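Local coordinates for beta-lactamase-related domain-containing protein (PDB 5TGF) that is probably a serine hydrolase of the beta-lactamase family and can bind calcium, at residues 168-171 against 172-175; 112-115 against 116-120. All coordinates share one frame; numbering follows the deposited sequence.

Contact 1. Residues 168-171 against 172-175; sequences EPLF and QELI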
loop_
_atom_site.group_PDB
_atom_site.type_symbol
_atom_site.label_atom_id
_atom_site.label_comp_id
_atom_site.label_asym_id
_atom_site.label_seq_id
_atom_site.Cartn_x
_atom_site.Cartn_y
_atom_site.Cartn_z
ATOM N N GLU A 168 3.924 -8.587 12.899
ATOM C CA GLU A 168 4.695 -7.404 13.260
ATOM C C GLU A 168 6.210 -7.759 13.459
ATOM O O GLU A 168 7.092 -7.066 12.926
ATOM C CB GLU A 168 4.078 -6.691 14.444
ATOM C CG GLU A 168 4.892 -5.529 15.013
ATOM C CD GLU A 168 5.231 -4.432 14.004
ATOM O OE1 GLU A 168 4.525 -4.265 12.997
ATOM O OE2 GLU A 168 6.220 -3.718 14.216
ATOM N N PRO A 169 6.507 -8.842 14.208
ATOM C CA PRO A 169 7.920 -9.210 14.308
ATOM C C PRO A 169 8.537 -9.576 12.967
ATOM O O PRO A 169 9.705 -9.218 12.719
ATOM C CB PRO A 169 7.907 -10.435 15.233
ATOM C CG PRO A 169 6.685 -10.325 16.014
ATOM C CD PRO A 169 5.705 -9.456 15.274
ATOM N N LEU A 170 7.760 -10.193 12.087
ATOM C CA LEU A 170 8.226 -10.457 10.731
ATOM C C LEU A 170 8.569 -9.193 9.957
ATOM O O LEU A 170 9.578 -9.126 9.259
ATOM C CB LEU A 170 7.214 -11.282 9.943
ATOM C CG LEU A 170 7.121 -12.758 10.322
ATOM C CD1 LEU A 170 5.934 -13.336 9.590
ATOM C CD2 LEU A 170 8.430 -13.492 9.942
ATOM N N PHE A 171 7.728 -8.174 10.077
ATOM C CA PHE A 171 8.011 -6.913 9.421
ATOM C C PHE A 171 9.350 -6.358 9.884
ATOM O O PHE A 171 10.121 -5.864 9.069
ATOM C CB PHE A 171 6.908 -5.899 9.723
ATOM C CG PHE A 171 7.246 -4.492 9.312
ATOM C CD1 PHE A 171 7.662 -4.199 8.021
ATOM C CD2 PHE A 171 7.102 -3.453 10.218
ATOM C CE1 PHE A 171 7.991 -2.891 7.668
ATOM C CE2 PHE A 171 7.442 -2.174 9.876
ATOM C CZ PHE A 171 7.860 -1.889 8.577
ATOM N N GLN A 172 9.606 -6.401 11.189
ATOM C CA GLN A 172 10.842 -5.851 11.726
ATOM C C GLN A 172 12.029 -6.713 11.260
ATOM O O GLN A 172 13.034 -6.182 10.862
ATOM C CB GLN A 172 10.809 -5.774 13.257
ATOM C CG GLN A 172 9.694 -4.872 13.837
ATOM C CD GLN A 172 9.810 -3.408 13.421
ATOM O OE1 GLN A 172 10.903 -2.896 13.136
ATOM N NE2 GLN A 172 8.686 -2.702 13.479
ATOM N N GLU A 173 11.881 -8.023 11.289
ATOM C CA GLU A 173 13.001 -8.909 10.936
ATOM C C GLU A 173 13.360 -8.813 9.437
ATOM O O GLU A 173 14.533 -8.638 9.085
ATOM C CB GLU A 173 12.700 -10.345 11.337
ATOM C CG GLU A 173 13.782 -11.333 10.901
ATOM C CD GLU A 173 13.345 -12.790 10.977
ATOM O OE1 GLU A 173 12.270 -13.083 11.560
ATOM O OE2 GLU A 173 14.087 -13.654 10.441
ATOM N N LEU A 174 12.349 -8.856 8.578
ATOM C CA LEU A 174 12.538 -9.056 7.137
ATOM C C LEU A 174 12.605 -7.775 6.290
ATOM O O LEU A 174 13.151 -7.794 5.193
ATOM C CB LEU A 174 11.401 -9.935 6.601
ATOM C CG LEU A 174 11.304 -11.342 7.165
ATOM C CD1 LEU A 174 10.160 -12.090 6.522
ATOM C CD2 LEU A 174 12.610 -12.107 6.966
ATOM N N ILE A 175 12.004 -6.686 6.774
ATOM C CA ILE A 175 11.993 -5.452 6.024
ATOM C C ILE A 175 12.595 -4.275 6.801
ATOM O O ILE A 175 13.485 -3.578 6.292
ATOM C CB ILE A 175 10.565 -5.109 5.537
ATOM C CG1 ILE A 175 9.946 -6.250 4.693
ATOM C CG2 ILE A 175 10.533 -3.772 4.809
ATOM C CD1 ILE A 175 10.600 -6.516 3.352
#

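Contact 2. Residues 112-115 against 116-120; sequences PYLP and APRVD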
loop_
_atom_site.group_PDB
_atom_site.type_symbol
_atom_site.label_atom_id
_atom_site.label_comp_id
_atom_site.label_asym_id
_atom_site.label_seq_id
_atom_site.Cartn_x
_atom_site.Cartn_y
_atom_site.Cartn_z
ATOM N N PRO A 112 -15.299 -6.597 2.596
ATOM C CA PRO A 112 -14.283 -5.571 2.845
ATOM C C PRO A 112 -13.914 -5.301 4.308
ATOM O O PRO A 112 -12.727 -5.182 4.617
ATOM C CB PRO A 112 -14.891 -4.313 2.223
ATOM C CG PRO A 112 -15.759 -4.838 1.102
ATOM C CD PRO A 112 -16.350 -6.097 1.694
ATOM N N TYR A 113 -14.920 -5.106 5.152
ATOM C CA TYR A 113 -14.730 -4.784 6.577
ATOM C C TYR A 113 -15.748 -5.545 7.424
ATOM O O TYR A 113 -16.733 -6.081 6.891
ATOM C CB TYR A 113 -14.829 -3.269 6.807
ATOM C CG TYR A 113 -13.792 -2.529 6.005
ATOM C CD1 TYR A 113 -12.435 -2.536 6.400
ATOM C CD2 TYR A 113 -14.115 -1.963 4.785
ATOM C CE1 TYR A 113 -11.470 -1.926 5.627
ATOM C CE2 TYR A 113 -13.149 -1.384 3.984
ATOM C CZ TYR A 113 -11.819 -1.370 4.399
ATOM O OH TYR A 113 -10.845 -0.813 3.583
ATOM N N LEU A 114 -15.490 -5.668 8.723
ATOM C CA LEU A 114 -16.462 -6.382 9.590
ATOM C C LEU A 114 -17.845 -5.659 9.513
ATOM O O LEU A 114 -17.879 -4.464 9.299
ATOM C CB LEU A 114 -15.969 -6.452 11.032
ATOM C CG LEU A 114 -14.693 -7.259 11.314
ATOM C CD1 LEU A 114 -14.463 -7.241 12.820
ATOM C CD2 LEU A 114 -14.738 -8.681 10.810
ATOM N N PRO A 115 -18.963 -6.395 9.696
ATOM C CA PRO A 115 -20.279 -5.762 9.753
ATOM C C PRO A 115 -20.441 -4.808 10.951
ATOM O O PRO A 115 -19.985 -5.080 12.081
ATOM C CB PRO A 115 -21.244 -6.924 9.889
ATOM C CG PRO A 115 -20.462 -8.176 9.783
ATOM C CD PRO A 115 -19.030 -7.816 10.060
ATOM N N ALA A 116 -21.044 -3.679 10.675
ATOM C CA ALA A 116 -21.235 -2.651 11.684
ATOM C C ALA A 116 -22.092 -3.198 12.848
ATOM O O ALA A 116 -22.935 -4.072 12.648
ATOM C CB ALA A 116 -21.875 -1.421 11.043
ATOM N N PRO A 117 -21.769 -2.811 14.091
ATOM C CA PRO A 117 -20.832 -1.765 14.454
ATOM C C PRO A 117 -19.426 -2.283 14.779
ATOM O O PRO A 117 -18.606 -1.511 15.299
ATOM C CB PRO A 117 -21.467 -1.174 15.718
ATOM C CG PRO A 117 -22.127 -2.338 16.373
ATOM C CD PRO A 117 -22.593 -3.234 15.246
ATOM N N ARG A 118 -19.153 -3.546 14.479
ATOM C CA ARG A 118 -17.861 -4.178 14.782
ATOM C C ARG A 118 -16.756 -3.533 13.905
ATOM O O ARG A 118 -17.015 -3.101 12.768
ATOM C CB ARG A 118 -17.908 -5.688 14.537
ATOM C CG ARG A 118 -18.425 -6.559 15.702
ATOM C CD ARG A 118 -17.351 -6.865 16.793
ATOM N NE ARG A 118 -16.065 -7.437 16.319
ATOM C CZ ARG A 118 -14.829 -6.976 16.616
ATOM N NH1 ARG A 118 -14.642 -5.927 17.407
ATOM N NH2 ARG A 118 -13.745 -7.570 16.119
ATOM N N VAL A 119 -15.549 -3.434 14.448
ATOM C CA VAL A 119 -14.385 -2.977 13.682
ATOM C C VAL A 119 -13.195 -3.908 13.970
ATOM O O VAL A 119 -12.920 -4.208 15.131
ATOM C CB VAL A 119 -13.951 -1.574 14.100
ATOM C CG1 VAL A 119 -12.811 -1.092 13.199
ATOM C CG2 VAL A 119 -15.126 -0.604 14.037
ATOM N N ASP A 120 -12.539 -4.415 12.941
ATOM C CA ASP A 120 -11.330 -5.260 13.143
ATOM C C ASP A 120 -10.160 -4.378 13.558
ATOM O O ASP A 120 -9.614 -3.676 12.707
ATOM C CB ASP A 120 -10.948 -6.013 11.853
ATOM C CG ASP A 120 -9.661 -6.853 12.000
ATOM O OD1 ASP A 120 -8.833 -6.541 12.895
ATOM O OD2 ASP A 120 -9.454 -7.826 11.209
HETATM O O HOH W 1 -13.542 -3.902 10.169
HETATM O O HOH W 2 -15.857 -2.661 10.208
#

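Contact 1. Residues 168-171 against 172-175
Gln172 folds back one helical turn to reach Glu168, its amide nitrogen NE2 lying 2.8 Å from carboxylate oxygen OE2 in an almost straight hydrogen bond. OE2 is approached nearly along its C-O axis and sits in the amide plane, although the two flat groups are turned 57° against each other. A bend at chi2 (-62°) in Gln172 and another in Glu168 bring the two ends together. NE2 also bonds to the Ser184 carbonyl and Glu168 OE1 to the Phe186 backbone N, so both ends are gripped twice. The Gln172 amide passes near the Phe171 ring, their planes 66° apart, with NE2 3.7 Å from CD2. At the opposite corner of the ring, CE1 meets Ile175 CG2 at 3.9 Å, the two side chains crossing at about a right angle. Leu170 and Leu174 instead run side by side in the same direction, CD2 and CD1 4.1 Å apart. In the backbone, i to i+4 bonds run through the segment, and the helix widens into a pi-type turn at 172-175. Within helix 167-179, Phe171 touches Val63 and Val67 of helix 60-74 and packs edge-to-face with Phe186, while Leu174 rests on Val71 and Arg74 of helix 60-74.

Contact 2. Residues 112-115 against 116-120
A type VIa beta turn, built on the cis peptide bond between Ala116 and Pro117, reverses the chain in the loop between helices 100-103 and 125-133. Arg118 N closes it with a 3.0 Å hydrogen bond to Pro115 O, bent to 134° at the hydrogen. Behind the turn the two arms are linked through water. One water accepts from both Leu114 N and Asp120 N, each 3.0 Å from its oxygen. A second donates to Leu114 O and Arg118 O. Each water thus joins groups of like kind, two N-H donors or two carbonyls, that could not bond each other directly.

Leu114 provides the apolar centre. With CG anti to the carbonyl carbon (chi1 -65°), its side chain reaches towards the returning arm, and methyl CD1 comes within 3.4 Å of Asp120 N and 3.8 Å of Asp120 CB. Arg118 lies alongside Leu114, pointing the same way. Bends at chi2 and chi3 curl its chain so that guanidinium atom NH2 comes to 3.4 Å from the same methyl, a van der Waals approach oblique to the flat group. The charged end has its main partner outside the loop, where NH2 forms a salt bridge with Glu131 of helix 125-133. Asp120 crosses Leu114 at a slant, offering CB to it, while OD1 receives the backbone N of Tyr122.

Inward, Leu114 also touches Leu135, and Leu150 at the start of helix 150-163, which seats the loop against the helical part of the fold. The cis Ala116-Pro117 bond at the two central positions and the i to i+3 bond are those of a type VI turn; the water bridges and Leu114 packed against the returning arm are particular to this loop.

How the contacts relate
Both contacts are local, yet they lie on different parts of the chain, their centres 27 Å apart and their nearest atoms about 13 Å apart. Contact 1 belongs to helix 167-179, which widens into a pi-type turn at 172-175, with its apolar side turned to helix 60-74 and its polar side chains near the margin. Contact 2 lies farther from the centre of the chain, in an irregular loop whose turn is exposed and whose inward side meets helices 125-133 and 150-163. Repeated direct backbone bonds order the former; a single turn bond and two waters order the latter. Buried leucine side chains, two in contact 1 and one in contact 2, lie beside polar groups, but an amide-carboxylate bond spans contact 1, whereas the arginine of contact 2 pairs with a separate helix.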